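Local coordinates for protein yersinopine dehydrogenase (PDB 6C4M) that catalyses the NADPH-dependent reductive condensation of pyruvate with an aminobutanoate intermediate, the last step in making the bacterial metallophore yersinopine, at residues V39-T44 and V233-H237; G59-K63 and C93-Q97. All blocks are in the same frame, centred on the assembly; numbering follows the deposited sequence.

Contact 1 (V39-T44 and V233-H237); sequences VDISAT and VLARH
Asp40, on the helix that follows the first strand of the NADP-binding Rossmann domain, receives two side chains from residues near the end of helix 225-235, and a single oxygen takes both. His237 NE2 donates to Asp40 OD1 over 2.7 Å in an almost straight hydrogen bond. The oxygen lies in the plane of the imidazole, which reaches it on the syn side but 31° out of the carboxylate plane. Arg236 NH2 meets the same Asp40 OD1 at 2.9 Å, nearly in line with the C-O bond, forming a salt bridge in which the guanidinium is used edge-on. This is a single-oxygen contact and not a paired, bidentate one, and the two planes stand 72° apart. In the otherwise extended arginine chain, a bend at chi3 (73°) brings one guanidinium face over the methyl of Ala43, with Ala43 CB 3.7 Å from Arg236 CZ. Arg236 NE is buried here without a polar partner in the model. Beside the polar group, Val233 supplies the apolar part: its CG1 packs on Asp40 CB at 3.7 Å, while its CG2 meets Thr44 OG1 and CG2, both at 3.9 Å. Thr44 OG1 is itself turned back to Asp40 O, bonding within its own helix. Further out, Tyr169 holds Asp40 OD2, Thr83 bonds to His237 ND1, and Phe209 stacks on the imidazole. Both oxygens of the buried carboxylate and both ring nitrogens of His237 are thus engaged, which should restrict the rotation of both groups; the adjacent arginine would be expected to favour the ionised aspartate, joining helix 32-44 to the residues at the end of helix 225-235 by charge as well as packing.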
loop_
_atom_site.group_PDB
_atom_site.type_symbol
_atom_site.label_atom_id
_atom_site.label_comp_id
_atom_site.label_asym_id
_atom_site.label_seq_id
_atom_site.Cartn_x
_atom_site.Cartn_y
_atom_site.Cartn_z
ATOM N N VAL A 39 3.552 -28.036 -27.366
ATOM C CA VAL A 39 4.625 -28.851 -26.796
ATOM C C VAL A 39 4.054 -29.843 -25.798
ATOM O O VAL A 39 4.415 -31.026 -25.798
ATOM C CB VAL A 39 5.686 -27.938 -26.153
ATOM C CG1 VAL A 39 6.619 -28.729 -25.238
ATOM C CG2 VAL A 39 6.473 -27.230 -27.234
ATOM N N ASP A 40 3.132 -29.378 -24.948
ATOM C CA ASP A 40 2.537 -30.242 -23.935
ATOM C C ASP A 40 1.770 -31.409 -24.559
ATOM O O ASP A 40 1.810 -32.533 -24.040
ATOM C CB ASP A 40 1.634 -29.408 -23.029
ATOM C CG ASP A 40 2.433 -28.582 -22.009
ATOM O OD1 ASP A 40 3.637 -28.869 -21.842
ATOM O OD2 ASP A 40 1.869 -27.659 -21.392
ATOM N N ILE A 41 1.077 -31.172 -25.679
ATOM C CA ILE A 41 0.357 -32.263 -26.331
ATOM C C ILE A 41 1.343 -33.257 -26.937
ATOM O O ILE A 41 1.206 -34.474 -26.771
ATOM C CB ILE A 41 -0.606 -31.711 -27.398
ATOM C CG1 ILE A 41 -1.657 -30.819 -26.736
ATOM C CG2 ILE A 41 -1.282 -32.874 -28.149
ATOM C CD1 ILE A 41 -2.537 -30.092 -27.704
ATOM N N SER A 42 2.334 -32.746 -27.669
ATOM C CA SER A 42 3.347 -33.583 -28.298
ATOM C C SER A 42 4.160 -34.367 -27.269
ATOM O O SER A 42 4.636 -35.473 -27.556
ATOM C CB SER A 42 4.266 -32.697 -29.145
ATOM O OG SER A 42 5.162 -33.462 -29.932
ATOM N N ALA A 43 4.332 -33.819 -26.068
ATOM C CA ALA A 43 5.080 -34.516 -25.036
ATOM C C ALA A 43 4.258 -35.618 -24.394
ATOM O O ALA A 43 4.825 -36.503 -23.751
ATOM C CB ALA A 43 5.543 -33.529 -23.948
ATOM N N THR A 44 2.936 -35.566 -24.543
ATOM C CA THR A 44 2.023 -36.484 -23.879
ATOM C C THR A 44 1.582 -37.628 -24.788
ATOM O O THR A 44 1.015 -38.607 -24.290
ATOM C CB THR A 44 0.804 -35.696 -23.365
ATOM O OG1 THR A 44 1.231 -34.776 -22.346
ATOM C CG2 THR A 44 -0.257 -36.590 -22.764
ATOM N N VAL A 233 -1.919 -34.142 -19.267
ATOM C CA VAL A 233 -1.176 -33.060 -19.920
ATOM C C VAL A 233 -0.719 -32.024 -18.889
ATOM O O VAL A 233 0.427 -31.568 -18.908
ATOM C CB VAL A 233 -2.029 -32.391 -21.016
ATOM C CG1 VAL A 233 -1.291 -31.161 -21.567
ATOM C CG2 VAL A 233 -2.337 -33.321 -22.155
ATOM N N LEU A 234 -1.613 -31.616 -17.996
ATOM C CA LEU A 234 -1.261 -30.583 -17.031
ATOM C C LEU A 234 -0.396 -31.120 -15.884
ATOM O O LEU A 234 0.377 -30.358 -15.284
ATOM C CB LEU A 234 -2.536 -29.939 -16.484
ATOM C CG LEU A 234 -3.455 -29.187 -17.480
ATOM C CD1 LEU A 234 -4.398 -28.216 -16.752
ATOM C CD2 LEU A 234 -2.669 -28.438 -18.539
ATOM N N ALA A 235 -0.528 -32.411 -15.552
ATOM C CA ALA A 235 0.238 -33.007 -14.458
ATOM C C ALA A 235 1.740 -33.004 -14.720
ATOM O O ALA A 235 2.526 -33.080 -13.771
ATOM C CB ALA A 235 -0.237 -34.446 -14.203
ATOM N N ARG A 236 2.158 -32.933 -15.981
ATOM C CA ARG A 236 3.577 -32.836 -16.299
ATOM C C ARG A 236 4.224 -31.575 -15.726
ATOM O O ARG A 236 5.452 -31.524 -15.595
ATOM C CB ARG A 236 3.762 -32.874 -17.804
ATOM C CG ARG A 236 5.141 -33.292 -18.246
ATOM C CD ARG A 236 5.181 -33.430 -19.761
ATOM N NE ARG A 236 5.160 -32.131 -20.426
ATOM C CZ ARG A 236 6.228 -31.519 -20.931
ATOM N NH1 ARG A 236 7.426 -32.077 -20.860
ATOM N NH2 ARG A 236 6.101 -30.339 -21.519
ATOM N N HIS A 237 3.429 -30.557 -15.401
ATOM C CA HIS A 237 3.910 -29.321 -14.798
ATOM C C HIS A 237 3.395 -29.161 -13.375
ATOM O O HIS A 237 3.469 -28.068 -12.805
ATOM C CB HIS A 237 3.516 -28.120 -15.664
ATOM C CG HIS A 237 4.035 -28.207 -17.061
ATOM N ND1 HIS A 237 5.384 -28.236 -17.351
ATOM C CD2 HIS A 237 3.390 -28.335 -18.250
ATOM C CE1 HIS A 237 5.547 -28.345 -18.661
ATOM N NE2 HIS A 237 4.354 -28.416 -19.228
#

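Contact 2 (G59-K63 and C93-Q97); sequences GERLK and CYIDQ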
loop_
_atom_site.group_PDB
_atom_site.type_symbol
_atom_site.label_atom_id
_atom_site.label_comp_id
_atom_site.label_asym_id
_atom_site.label_seq_id
_atom_site.Cartn_x
_atom_site.Cartn_y
_atom_site.Cartn_z
ATOM N N GLY A 59 0.344 -13.271 -38.088
ATOM C CA GLY A 59 -0.067 -14.545 -38.652
ATOM C C GLY A 59 0.600 -14.819 -39.983
ATOM O O GLY A 59 1.093 -15.917 -40.222
ATOM N N GLU A 60 0.653 -13.809 -40.854
ATOM C CA GLU A 60 1.304 -13.976 -42.147
ATOM C C GLU A 60 2.776 -14.339 -41.983
ATOM O O GLU A 60 3.295 -15.196 -42.705
ATOM C CB GLU A 60 1.152 -12.694 -42.974
ATOM C CG GLU A 60 1.454 -12.883 -44.447
ATOM C CD GLU A 60 0.415 -13.745 -45.156
ATOM O OE1 GLU A 60 -0.743 -13.770 -44.692
ATOM O OE2 GLU A 60 0.759 -14.399 -46.171
ATOM N N ARG A 61 3.476 -13.687 -41.055
ATOM C CA ARG A 61 4.892 -13.985 -40.888
ATOM C C ARG A 61 5.095 -15.403 -40.358
ATOM O O ARG A 61 6.061 -16.075 -40.732
ATOM C CB ARG A 61 5.537 -12.950 -39.959
ATOM C CG ARG A 61 7.065 -12.898 -40.056
ATOM C CD ARG A 61 7.636 -11.564 -39.616
ATOM N NE ARG A 61 8.136 -11.591 -38.236
ATOM C CZ ARG A 61 7.536 -11.041 -37.177
ATOM N NH1 ARG A 61 6.379 -10.395 -37.290
ATOM N NH2 ARG A 61 8.112 -11.142 -35.986
ATOM N N LEU A 62 4.196 -15.865 -39.487
ATOM C CA LEU A 62 4.260 -17.233 -38.984
ATOM C C LEU A 62 3.853 -18.221 -40.064
ATOM O O LEU A 62 4.406 -19.327 -40.147
ATOM C CB LEU A 62 3.355 -17.372 -37.757
ATOM C CG LEU A 62 3.166 -18.766 -37.135
ATOM C CD1 LEU A 62 4.463 -19.218 -36.488
ATOM C CD2 LEU A 62 2.012 -18.744 -36.112
ATOM N N LYS A 63 2.876 -17.842 -40.892
ATOM C CA LYS A 63 2.506 -18.678 -42.024
ATOM C C LYS A 63 3.697 -18.884 -42.943
ATOM O O LYS A 63 3.983 -20.004 -43.371
ATOM C CB LYS A 63 1.346 -18.046 -42.781
ATOM C CG LYS A 63 0.855 -18.882 -43.977
ATOM C CD LYS A 63 -0.251 -18.136 -44.733
ATOM C CE LYS A 63 -1.013 -19.052 -45.690
ATOM N NZ LYS A 63 -2.032 -18.278 -46.449
ATOM N N CYS A 93 -0.028 -29.168 -39.962
ATOM C CA CYS A 93 -0.933 -28.440 -40.830
ATOM C C CYS A 93 -1.121 -27.047 -40.252
ATOM O O CYS A 93 -1.392 -26.915 -39.059
ATOM C CB CYS A 93 -2.267 -29.177 -40.936
ATOM S SG CYS A 93 -3.459 -28.362 -41.967
ATOM N N TYR A 94 -0.963 -26.021 -41.084
ATOM C CA TYR A 94 -1.213 -24.645 -40.678
ATOM C C TYR A 94 -2.175 -24.020 -41.667
ATOM O O TYR A 94 -2.006 -24.175 -42.882
ATOM C CB TYR A 94 0.082 -23.835 -40.607
ATOM C CG TYR A 94 -0.083 -22.400 -40.129
ATOM C CD1 TYR A 94 -0.329 -21.366 -41.021
ATOM C CD2 TYR A 94 0.041 -22.081 -38.781
ATOM C CE1 TYR A 94 -0.456 -20.044 -40.575
ATOM C CE2 TYR A 94 -0.096 -20.804 -38.336
ATOM C CZ TYR A 94 -0.340 -19.779 -39.233
ATOM O OH TYR A 94 -0.452 -18.491 -38.765
ATOM N N ILE A 95 -3.199 -23.344 -41.139
ATOM C CA ILE A 95 -4.200 -22.657 -41.941
ATOM C C ILE A 95 -4.403 -21.255 -41.382
ATOM O O ILE A 95 -4.121 -20.977 -40.212
ATOM C CB ILE A 95 -5.543 -23.406 -41.961
ATOM C CG1 ILE A 95 -5.992 -23.685 -40.521
ATOM C CG2 ILE A 95 -5.423 -24.679 -42.824
ATOM C CD1 ILE A 95 -7.412 -24.277 -40.408
ATOM N N ASP A 96 -4.908 -20.372 -42.244
ATOM C CA ASP A 96 -5.259 -19.021 -41.850
ATOM C C ASP A 96 -6.669 -18.659 -42.283
ATOM O O ASP A 96 -7.027 -17.491 -42.254
ATOM C CB ASP A 96 -4.251 -18.009 -42.402
ATOM C CG ASP A 96 -4.337 -17.853 -43.901
ATOM O OD1 ASP A 96 -5.075 -18.637 -44.525
ATOM O OD2 ASP A 96 -3.650 -16.957 -44.437
ATOM N N GLN A 97 -7.473 -19.633 -42.655
ATOM C CA GLN A 97 -8.881 -19.432 -42.949
ATOM C C GLN A 97 -9.637 -20.557 -42.270
ATOM O O GLN A 97 -9.312 -21.733 -42.469
ATOM C CB GLN A 97 -9.176 -19.438 -44.474
ATOM C CG GLN A 97 -8.774 -18.178 -45.227
ATOM C CD GLN A 97 -9.326 -16.887 -44.611
ATOM O OE1 GLN A 97 -10.507 -16.789 -44.255
ATOM N NE2 GLN A 97 -8.455 -15.893 -44.468
HETATM O O HOH W 1 -1.861 -15.501 -42.722
#
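The phenol of Tyr94 projects from strand 93-95 toward helix 57-68 and meets Leu62 and Lys63 obliquely. With CG anti to the backbone N (chi1 -177°), the ring extends far enough for its two sides to find different partners: Lys63 CB lies 3.5 Å from Tyr94 CE1, and Leu62 CD2 lies 3.7 Å from Tyr94 CE2. The lysine chain crosses the tyrosine at about a right angle and runs on, fully extended, to Asp96 just beyond the strand. There Lys63 NZ donates to Asp96 OD2 at 2.9 Å, a salt bridge whose ammonium stands above the carboxylate, 52° out of its plane. Glu60, one turn earlier, brings a second negative charge, its OE1 4.3 Å from Asp96 OD2, and a water lies 2.9 Å from each of Glu60 OE1 and Asp96 OD2. Tyr94 also touches Leu51 and Asn53, the latter an NADP-binding residue. Helix and strand run roughly antiparallel, at 151°, as expected for a Rossmann-type helix packed on its sheet. The lysine probably eases the repulsion between the two carboxylates, while its aliphatic part packs against the ring.

Overall arrangement
Both contacts belong to the dinucleotide-binding half of the subunit, with centres 24 Å apart and nearest atoms about 12 Å apart. In sequence, both segments of contact 2 fall between the two segments of contact 1. The sheet connects them: helix 32-44 of contact 1 follows strand 25-28, which pairs with strand 49-52, and that strand pairs with strand 93-95 of contact 2. Contact 2 is the nearer to the cofactor, with Gly59 about 5 Å from bound NADP and the Leu62 side chain about 4 Å from that of Ala30, which binds NADP. In contact 1 the Asp40 side chain lies about 12 Å from NADP and about 8 Å from the side chain of Thr172, another NADP-binding residue.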